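Local coordinates for glycerol kinase, putative (Plasmodium falciparum, PDB 2W40), which probably phosphorylates glycerol with ATP to give sn-glycerol 3-phosphate, as a member of the FGGY family of sugar kinases, at residues D10-V18 and S30-K38. Residues are numbered along the deposited sequence; the frame is centred on the assembly and turned at random.
Sequences DQSTQSTKV and SNNLNHEQK. With EDO (1,2-ethanediol), chain B.
The imidazole of H35 reaches into the turn between strands 3-11 and 15-21, where S12 O lies at its edge in the ring plane, 3.4 Å from CE1; the ring also meets that of H47 edge-to-face. The Q11 side chain crosses that of H35 at about a right angle, with the amide and ring planes 70° apart. Q11 NE2 donates to T16 OG1 (3.0 Å) and S12 O, while its OE1 is bound by Q84. H35 CG stands between its own backbone N and carbonyl carbon, and this chi1 of 55° turns the ring in toward S12 O and T13 O. Water 2 joins H35 ND1, T16 OG1 and L33 O, linking the buried ring to both strands.

The Q37 amide, bent back at chi2 (-60°), also comes up to T13 O, to which NE2 gives a weak bond. NE2 donates to H35 O as well (2.9 Å), which lies in the amide plane although NE2 sits well above the H35 carbonyl plane; Y45 and H47 hold OE1. On the sheet face bearing S15, K17 and N32, N32 ND2 donates to S15 OG at 3.0 Å, with the hydroxyl in the amide plane; N32 OD1 accepts from an ethanediol.

Antiparallel backbone pairing unites the strands: T16 N to L33 O and L33 N to T16 O are both 3.0 Å, and V18 and N31 exchange a similar pair. Pairing ends at a weak H35 N to Q14 O bond, beside which water 1 bridges Q14 O and H35 O. This hairpin forms the edge of the N-terminal domain's actin-like ATPase sheet: V18 and N31 pack on L59 of helix 49-70, the L33 side chain lies about 4 Å from a bound glycerol, and Q14 reaches across to S319 of helix 315-323 and to T270, which contacts ADP in another structure of this protein.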
loop_
_atom_site.group_PDB
_atom_site.type_symbol
_atom_site.label_atom_id
_atom_site.label_comp_id
_atom_site.label_asym_id
_atom_site.label_seq_id
_atom_site.Cartn_x
_atom_site.Cartn_y
_atom_site.Cartn_z
ATOM N N ASP C 10 7.266 0.505 32.988
ATOM C CA ASP C 10 7.711 0.071 31.644
ATOM C C ASP C 10 7.525 1.274 30.697
ATOM O O ASP C 10 6.436 1.645 30.339
ATOM C CB ASP C 10 6.894 -1.140 31.218
ATOM C CG ASP C 10 7.123 -1.610 29.826
ATOM O OD1 ASP C 10 8.078 -1.163 29.182
ATOM O OD2 ASP C 10 6.313 -2.532 29.375
ATOM N N GLN C 11 8.594 1.979 30.446
ATOM C CA GLN C 11 8.614 3.125 29.594
ATOM C C GLN C 11 8.875 2.566 28.184
ATOM O O GLN C 11 10.020 2.297 27.802
ATOM C CB GLN C 11 9.693 4.147 30.053
ATOM C CG GLN C 11 9.501 5.564 29.528
ATOM C CD GLN C 11 9.351 5.596 27.997
ATOM O OE1 GLN C 11 10.322 5.451 27.265
ATOM N NE2 GLN C 11 8.087 5.596 27.537
ATOM N N SER C 12 7.791 2.281 27.491
ATOM C CA SER C 12 7.825 1.572 26.229
ATOM C C SER C 12 7.884 2.536 25.057
ATOM O O SER C 12 7.871 3.773 25.207
ATOM C CB SER C 12 6.631 0.586 26.174
ATOM O OG SER C 12 6.790 -0.333 25.131
ATOM N N THR C 13 8.001 1.971 23.855
ATOM C CA THR C 13 8.185 2.863 22.648
ATOM C C THR C 13 6.983 3.758 22.451
ATOM O O THR C 13 7.159 4.942 22.169
ATOM C CB THR C 13 8.398 2.038 21.398
ATOM O OG1 THR C 13 9.520 1.154 21.634
ATOM C CG2 THR C 13 8.809 2.907 20.226
ATOM N N GLN C 14 5.770 3.205 22.492
ATOM C CA GLN C 14 4.533 3.976 22.156
ATOM C C GLN C 14 3.799 4.613 23.340
ATOM O O GLN C 14 2.950 5.448 23.148
ATOM C CB GLN C 14 3.573 3.096 21.334
ATOM C CG GLN C 14 4.181 2.654 19.964
ATOM C CD GLN C 14 3.368 1.677 19.248
ATOM O OE1 GLN C 14 3.619 0.475 19.322
ATOM N NE2 GLN C 14 2.347 2.156 18.598
ATOM N N SER C 15 4.087 4.092 24.555
ATOM C CA SER C 15 3.425 4.515 25.763
ATOM C C SER C 15 4.280 4.175 26.984
ATOM O O SER C 15 5.246 3.464 26.926
ATOM C CB SER C 15 2.039 3.889 25.918
ATOM O OG SER C 15 2.126 2.502 26.279
ATOM N N THR C 16 3.913 4.812 28.083
ATOM C CA THR C 16 4.506 4.593 29.382
ATOM C C THR C 16 3.419 3.861 30.170
ATOM O O THR C 16 2.269 4.343 30.224
ATOM C CB THR C 16 4.907 5.930 30.045
ATOM O OG1 THR C 16 5.858 6.649 29.207
ATOM C CG2 THR C 16 5.491 5.687 31.456
ATOM N N LYS C 17 3.843 2.790 30.822
ATOM C CA LYS C 17 2.978 1.880 31.591
ATOM C C LYS C 17 3.521 1.857 33.046
ATOM O O LYS C 17 4.761 1.780 33.300
ATOM C CB LYS C 17 3.047 0.461 31.011
ATOM C CG LYS C 17 2.780 0.395 29.543
ATOM C CD LYS C 17 3.054 -0.921 28.921
ATOM C CE LYS C 17 2.925 -0.789 27.433
ATOM N NZ LYS C 17 2.735 -2.143 26.834
ATOM N N VAL C 18 2.555 1.885 33.968
ATOM C CA VAL C 18 2.831 1.616 35.403
ATOM C C VAL C 18 2.003 0.425 35.867
ATOM O O VAL C 18 0.828 0.278 35.476
ATOM C CB VAL C 18 2.633 2.839 36.318
ATOM C CG1 VAL C 18 3.547 4.085 35.959
ATOM C CG2 VAL C 18 1.126 3.313 36.371
ATOM N N SER C 30 -2.967 -0.927 37.220
ATOM C CA SER C 30 -2.062 -0.616 36.104
ATOM C C SER C 30 -2.728 0.485 35.240
ATOM O O SER C 30 -3.979 0.641 35.227
ATOM C CB SER C 30 -1.748 -1.837 35.279
ATOM O OG SER C 30 -2.854 -2.223 34.497
ATOM N N ASN C 31 -1.920 1.219 34.496
ATOM C CA ASN C 31 -2.468 2.230 33.565
ATOM C C ASN C 31 -1.323 2.602 32.638
ATOM O O ASN C 31 -0.148 2.244 32.859
ATOM C CB ASN C 31 -2.965 3.475 34.277
ATOM C CG ASN C 31 -3.969 4.295 33.445
ATOM O OD1 ASN C 31 -4.361 3.904 32.347
ATOM N ND2 ASN C 31 -4.556 5.329 34.108
ATOM N N ASN C 32 -1.682 3.363 31.621
ATOM C CA ASN C 32 -0.706 3.829 30.621
ATOM C C ASN C 32 -1.167 5.092 29.916
ATOM O O ASN C 32 -2.364 5.471 29.980
ATOM C CB ASN C 32 -0.315 2.701 29.687
ATOM C CG ASN C 32 -1.280 2.437 28.554
ATOM O OD1 ASN C 32 -2.508 2.342 28.747
ATOM N ND2 ASN C 32 -0.701 2.215 27.345
ATOM N N LEU C 33 -0.202 5.787 29.354
ATOM C CA LEU C 33 -0.418 6.970 28.584
ATOM C C LEU C 33 0.472 6.881 27.413
ATOM O O LEU C 33 1.652 6.672 27.520
ATOM C CB LEU C 33 -0.142 8.240 29.403
ATOM C CG LEU C 33 -1.072 8.694 30.500
ATOM C CD1 LEU C 33 -0.376 9.876 31.307
ATOM C CD2 LEU C 33 -2.410 9.137 29.786
ATOM N N ASN C 34 -0.102 7.147 26.239
ATOM C CA ASN C 34 0.704 7.276 25.025
ATOM C C ASN C 34 1.481 8.571 25.042
ATOM O O ASN C 34 1.120 9.543 25.708
ATOM C CB ASN C 34 -0.217 7.298 23.791
ATOM C CG ASN C 34 -0.920 6.011 23.546
ATOM O OD1 ASN C 34 -0.537 4.912 24.014
ATOM N ND2 ASN C 34 -2.081 6.138 22.843
ATOM N N HIS C 35 2.565 8.598 24.242
ATOM C CA HIS C 35 3.279 9.836 23.992
ATOM C C HIS C 35 3.503 9.868 22.435
ATOM O O HIS C 35 3.384 8.825 21.720
ATOM C CB HIS C 35 4.598 9.949 24.739
ATOM C CG HIS C 35 5.532 8.804 24.501
ATOM N ND1 HIS C 35 5.448 7.616 25.193
ATOM C CD2 HIS C 35 6.596 8.699 23.686
ATOM C CE1 HIS C 35 6.366 6.780 24.725
ATOM N NE2 HIS C 35 7.081 7.410 23.806
ATOM N N GLU C 36 3.746 11.072 21.923
ATOM C CA GLU C 36 3.825 11.307 20.476
ATOM C C GLU C 36 4.975 10.550 19.862
ATOM O O GLU C 36 6.081 10.629 20.346
ATOM C CB GLU C 36 3.964 12.792 20.184
ATOM C CG GLU C 36 3.704 13.092 18.784
ATOM C CD GLU C 36 3.988 14.503 18.379
ATOM O OE1 GLU C 36 4.394 15.330 19.240
ATOM O OE2 GLU C 36 3.813 14.839 17.166
ATOM N N GLN C 37 4.687 9.858 18.746
ATOM C CA GLN C 37 5.752 9.226 17.938
ATOM C C GLN C 37 6.007 10.237 16.804
ATOM O O GLN C 37 5.201 10.348 15.885
ATOM C CB GLN C 37 5.273 7.878 17.345
ATOM C CG GLN C 37 4.646 6.929 18.393
ATOM C CD GLN C 37 5.648 6.598 19.493
ATOM O OE1 GLN C 37 6.639 5.946 19.195
ATOM N NE2 GLN C 37 5.408 7.040 20.759
ATOM N N LYS C 38 7.056 11.018 16.947
ATOM C CA LYS C 38 7.340 12.062 16.001
ATOM C C LYS C 38 8.155 11.522 14.817
ATOM O O LYS C 38 9.366 11.202 14.950
ATOM C CB LYS C 38 8.116 13.151 16.667
ATOM C CG LYS C 38 7.491 13.792 17.872
ATOM C CD LYS C 38 8.486 14.687 18.665
ATOM C CE LYS C 38 7.929 15.271 19.914
ATOM N NZ LYS C 38 7.116 16.449 19.619
HETATM C C1 EDO B . -1.382 -0.842 31.623
HETATM O O1 EDO B . -1.020 -1.171 30.320
HETATM C C2 EDO B . -2.884 -0.738 31.672
HETATM O O2 EDO B . -3.411 0.477 31.040
HETATM O O HOH W 1 1.703 6.364 20.903
HETATM O O HOH W 2 4.142 8.124 27.586
#